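Local coordinates for tyrosine recombinase XerH (Helicobacter pylori, PDB 5JK0) that catalyses site-specific cutting and rejoining of recombining DNA at difH sites through an active-site tyrosine and takes part in chromosome segregation, at a contact of chain A with DNA and the interface of chains A and B. Residues are numbered along the deposited sequence; one frame, centred on the assembly and turned at random. Chains: chain A/B, Tyrosine recombinase XerH.

Contact 1: a contact of chain A with DNA. Residues chain A 214, 310, 313-314, 341. With nucleotides of chain C.
A:His310, A:Arg313 and A:His314 reach the DNA from one helix, 309-324, with helical backbone angles, while A:Arg214 comes from an extended loop position and A:Thr341 from helix 339-342. This is the phosphate pocket of a tyrosine recombinase, in the pre-cleavage state. It holds the phosphate of DC13 of chain C, which is joined to DA12. The two catalytic arginines converge on one non-bridging oxygen. A:Arg214 meets it side-on with NE and NH2, and NH2 lies 3.2 Å from DC13 OP1. That oxygen lies close to the A:Arg214 guanidinium plane. A:Arg313 adds a salt bridge, its NH2 3.2 Å from DC13 OP1, but here the oxygen is tilted 28° from the guanidinium plane. N-H groups of both arginines thus grip OP1, and the paired arginines would probably polarise the phosphate. A:Arg313 NH2 also sits above one face of the A:Arg214 guanidinium, toward its rim. The A:His310 ring lies between DA12 C5' over one face and A:Arg313 CD over the other, both toward the rim. Its CG is anti to the backbone N (chi1 -153°), which turns the ring toward the DNA backbone. NE2 makes a weak hydrogen bond to DC13 OP2. A:Thr341 packs its methyl CG2 against the DC13 sugar carbon C5'. One phosphate back, A:His314 NE2 donates an almost straight bond, in its ring plane, to DA12 OP1 at 2.9 Å.

Contact 2: the interface of chains A and B. Residues chain A 246-248, 333; chain B 353.
This is a largely apolar protein-protein patch between two XerH copies bound to the DNA, in which a leucine of the C-terminal helix of one chain docks on the catalytic domain of the other. It helps join neighbouring subunits in the deposited assembly of four copies. Exchange of C-terminal segments is a known feature of tyrosine recombinases, and this contact fits that pattern. B:Leu353 is the inserted residue. Its side chain spans A:Met248 at its base and A:Ala246 at its tip. The base carbon CB of B:Leu353 lies 3.6 Å from A:Met248 SD, and A:Met248 CG touches the same carbon. The two side chains cross at about a right angle, and the thioether meets the leucine near its root. The A:Met248 chain is extended through CG and then bends at its last torsion (chi3 68°). The bend carries the terminal methyl CE away from the leucine and leaves the sulfur facing it. At the other end of the leucine, methyl CD1 packs against A:Ala246 CB at 3.8 Å. CD1 also comes to 3.2 Å from A:Ala246 O, the backbone carbonyl oxygen. CG of B:Leu353 is anti to its own carbonyl carbon (chi1 -64°), and this directs both methyls toward chain A. The second methyl, CD2, points toward A:Ala333 and is 4.4 Å from its CA, a looser contact. A:Val247 contributes mainly backbone, with its N 4.2 Å from CD1. The leucine thus lies against a strand and beside a helix. Together the residues bury 138 Å², of which B:Leu353 accounts for 79 Å². In the fold, A:Ala246 to A:Met248 belong to strand 244-250, A:Ala333 to helix 327-334, and B:Leu353 begins the C-terminal helix 353-357 of chain B.

Contact 1: a contact of chain A with DNA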
# COMPACT_ATOMS: atom_id res chain seq x y z
N ARG A 214 -15.27 -15.52 16.02
CA ARG A 214 -14.40 -15.71 17.18
C ARG A 214 -15.11 -15.34 18.48
O ARG A 214 -16.19 -14.75 18.46
CB ARG A 214 -13.12 -14.87 17.03
CG ARG A 214 -12.33 -15.17 15.76
CD ARG A 214 -11.13 -14.25 15.63
NE ARG A 214 -10.34 -14.53 14.44
CZ ARG A 214 -10.50 -13.91 13.27
NH1 ARG A 214 -11.42 -12.97 13.14
NH2 ARG A 214 -9.73 -14.23 12.24
N HIS A 310 -13.84 -21.57 20.30
CA HIS A 310 -13.01 -21.59 19.10
C HIS A 310 -13.05 -22.97 18.43
O HIS A 310 -12.81 -23.09 17.24
CB HIS A 310 -11.57 -21.21 19.42
CG HIS A 310 -10.84 -20.60 18.26
ND1 HIS A 310 -10.59 -19.25 18.16
CD2 HIS A 310 -10.33 -21.16 17.13
CE1 HIS A 310 -9.95 -19.00 17.03
NE2 HIS A 310 -9.78 -20.14 16.39
N ARG A 313 -15.75 -22.78 16.19
CA ARG A 313 -15.32 -22.00 15.03
C ARG A 313 -14.63 -22.89 14.01
O ARG A 313 -14.87 -22.77 12.80
CB ARG A 313 -14.39 -20.86 15.46
CG ARG A 313 -13.65 -20.17 14.33
CD ARG A 313 -12.99 -18.89 14.80
NE ARG A 313 -12.03 -18.35 13.84
CZ ARG A 313 -12.33 -17.47 12.89
NH1 ARG A 313 -13.57 -17.01 12.77
NH2 ARG A 313 -11.39 -17.04 12.06
N HIS A 314 -13.79 -23.80 14.49
CA HIS A 314 -13.15 -24.79 13.64
C HIS A 314 -14.19 -25.69 12.98
O HIS A 314 -14.03 -26.12 11.84
CB HIS A 314 -12.16 -25.64 14.44
CG HIS A 314 -10.90 -24.92 14.81
ND1 HIS A 314 -10.24 -24.08 13.94
CD2 HIS A 314 -10.17 -24.93 15.95
CE1 HIS A 314 -9.16 -23.59 14.52
NE2 HIS A 314 -9.10 -24.09 15.75
N THR A 341 -4.50 -20.14 5.34
CA THR A 341 -5.15 -20.44 6.61
C THR A 341 -6.38 -21.32 6.37
O THR A 341 -6.66 -22.24 7.13
CB THR A 341 -5.57 -19.16 7.36
OG1 THR A 341 -4.41 -18.34 7.59
CG2 THR A 341 -6.21 -19.50 8.70
P DA C 12 -5.65 -23.40 17.32
OP1 DA C 12 -7.00 -23.79 17.75
OP2 DA C 12 -4.92 -24.20 16.32
O5' DA C 12 -5.70 -21.89 16.77
C5' DA C 12 -6.42 -20.90 17.49
C4' DA C 12 -6.26 -19.53 16.85
O4' DA C 12 -4.95 -18.99 17.16
C3' DA C 12 -6.37 -19.51 15.32
O3' DA C 12 -7.10 -18.35 14.91
C2' DA C 12 -4.91 -19.43 14.88
C1' DA C 12 -4.33 -18.55 15.97
N9 DA C 12 -2.89 -18.65 16.13
C8 DA C 12 -2.12 -19.77 16.01
N7 DA C 12 -0.84 -19.56 16.21
C5 DA C 12 -0.76 -18.21 16.47
C6 DA C 12 0.33 -17.35 16.77
N6 DA C 12 1.59 -17.77 16.84
N1 DA C 12 0.06 -16.05 16.98
C2 DA C 12 -1.21 -15.63 16.90
N3 DA C 12 -2.31 -16.33 16.63
C4 DA C 12 -2.01 -17.63 16.43
P DC C 13 -7.79 -18.29 13.46
OP1 DC C 13 -8.46 -16.98 13.36
OP2 DC C 13 -8.58 -19.53 13.27
O5' DC C 13 -6.56 -18.33 12.43
C5' DC C 13 -6.29 -17.21 11.59
C4' DC C 13 -5.43 -16.18 12.30
O4' DC C 13 -4.31 -16.84 12.93
C3' DC C 13 -4.81 -15.14 11.38
O3' DC C 13 -5.60 -13.96 11.37
C2' DC C 13 -3.41 -14.87 11.97
C1' DC C 13 -3.29 -15.89 13.11
N1 DC C 13 -1.97 -16.60 13.16
C2 DC C 13 -0.81 -15.89 13.50
O2 DC C 13 -0.89 -14.68 13.75
N3 DC C 13 0.37 -16.55 13.53
C4 DC C 13 0.42 -17.85 13.24
N4 DC C 13 1.61 -18.46 13.29
C5 DC C 13 -0.75 -18.59 12.90
C6 DC C 13 -1.91 -17.93 12.87

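Contact 2: the interface of chains A and B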
# COMPACT_ATOMS: atom_id res chain seq x y z
N ALA A 246 -18.46 -9.13 6.99
CA ALA A 246 -19.87 -9.48 7.09
C ALA A 246 -20.08 -10.99 7.13
O ALA A 246 -19.36 -11.74 6.46
CB ALA A 246 -20.65 -8.88 5.94
N VAL A 247 -21.05 -11.42 7.92
CA VAL A 247 -21.48 -12.82 7.93
C VAL A 247 -23.00 -12.86 7.85
O VAL A 247 -23.68 -11.96 8.33
CB VAL A 247 -21.00 -13.57 9.19
CG1 VAL A 247 -19.48 -13.71 9.19
CG2 VAL A 247 -21.47 -12.86 10.46
N MET A 248 -23.53 -13.91 7.23
CA MET A 248 -24.97 -14.06 7.10
C MET A 248 -25.46 -15.36 7.74
O MET A 248 -24.78 -16.38 7.67
CB MET A 248 -25.39 -14.02 5.63
CG MET A 248 -25.03 -12.72 4.91
SD MET A 248 -25.61 -12.69 3.20
CE MET A 248 -27.38 -12.61 3.43
N ALA A 333 -15.90 -15.99 4.80
CA ALA A 333 -16.81 -16.23 5.92
C ALA A 333 -16.09 -16.22 7.26
O ALA A 333 -16.60 -15.69 8.25
CB ALA A 333 -17.53 -17.56 5.73
N LEU B 353 -22.14 -14.72 0.55
CA LEU B 353 -22.32 -15.18 1.92
C LEU B 353 -23.62 -15.95 2.12
O LEU B 353 -23.76 -16.71 3.08
CB LEU B 353 -22.28 -13.98 2.88
CG LEU B 353 -20.96 -13.21 2.95
CD1 LEU B 353 -21.13 -11.95 3.78
CD2 LEU B 353 -19.85 -14.09 3.53

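Contact 1 and contact 2 have centres about 14 Å apart, measured between their C-alpha atoms. They share no residue, but both use the catalytic domain of chain A. The centre of contact 2 lies about 12 Å from A:Arg214, which belongs to contact 1. Contact 1 in turn is centred about 6 Å from the active-site residue A:His336, which follows helix 327-334, the helix that supplies A:Ala333 to contact 2. The neighbour's C-terminal segment therefore docks near the catalytic pocket. This closeness could link subunit assembly to active-site arrangement, though the structure alone does not show such coupling.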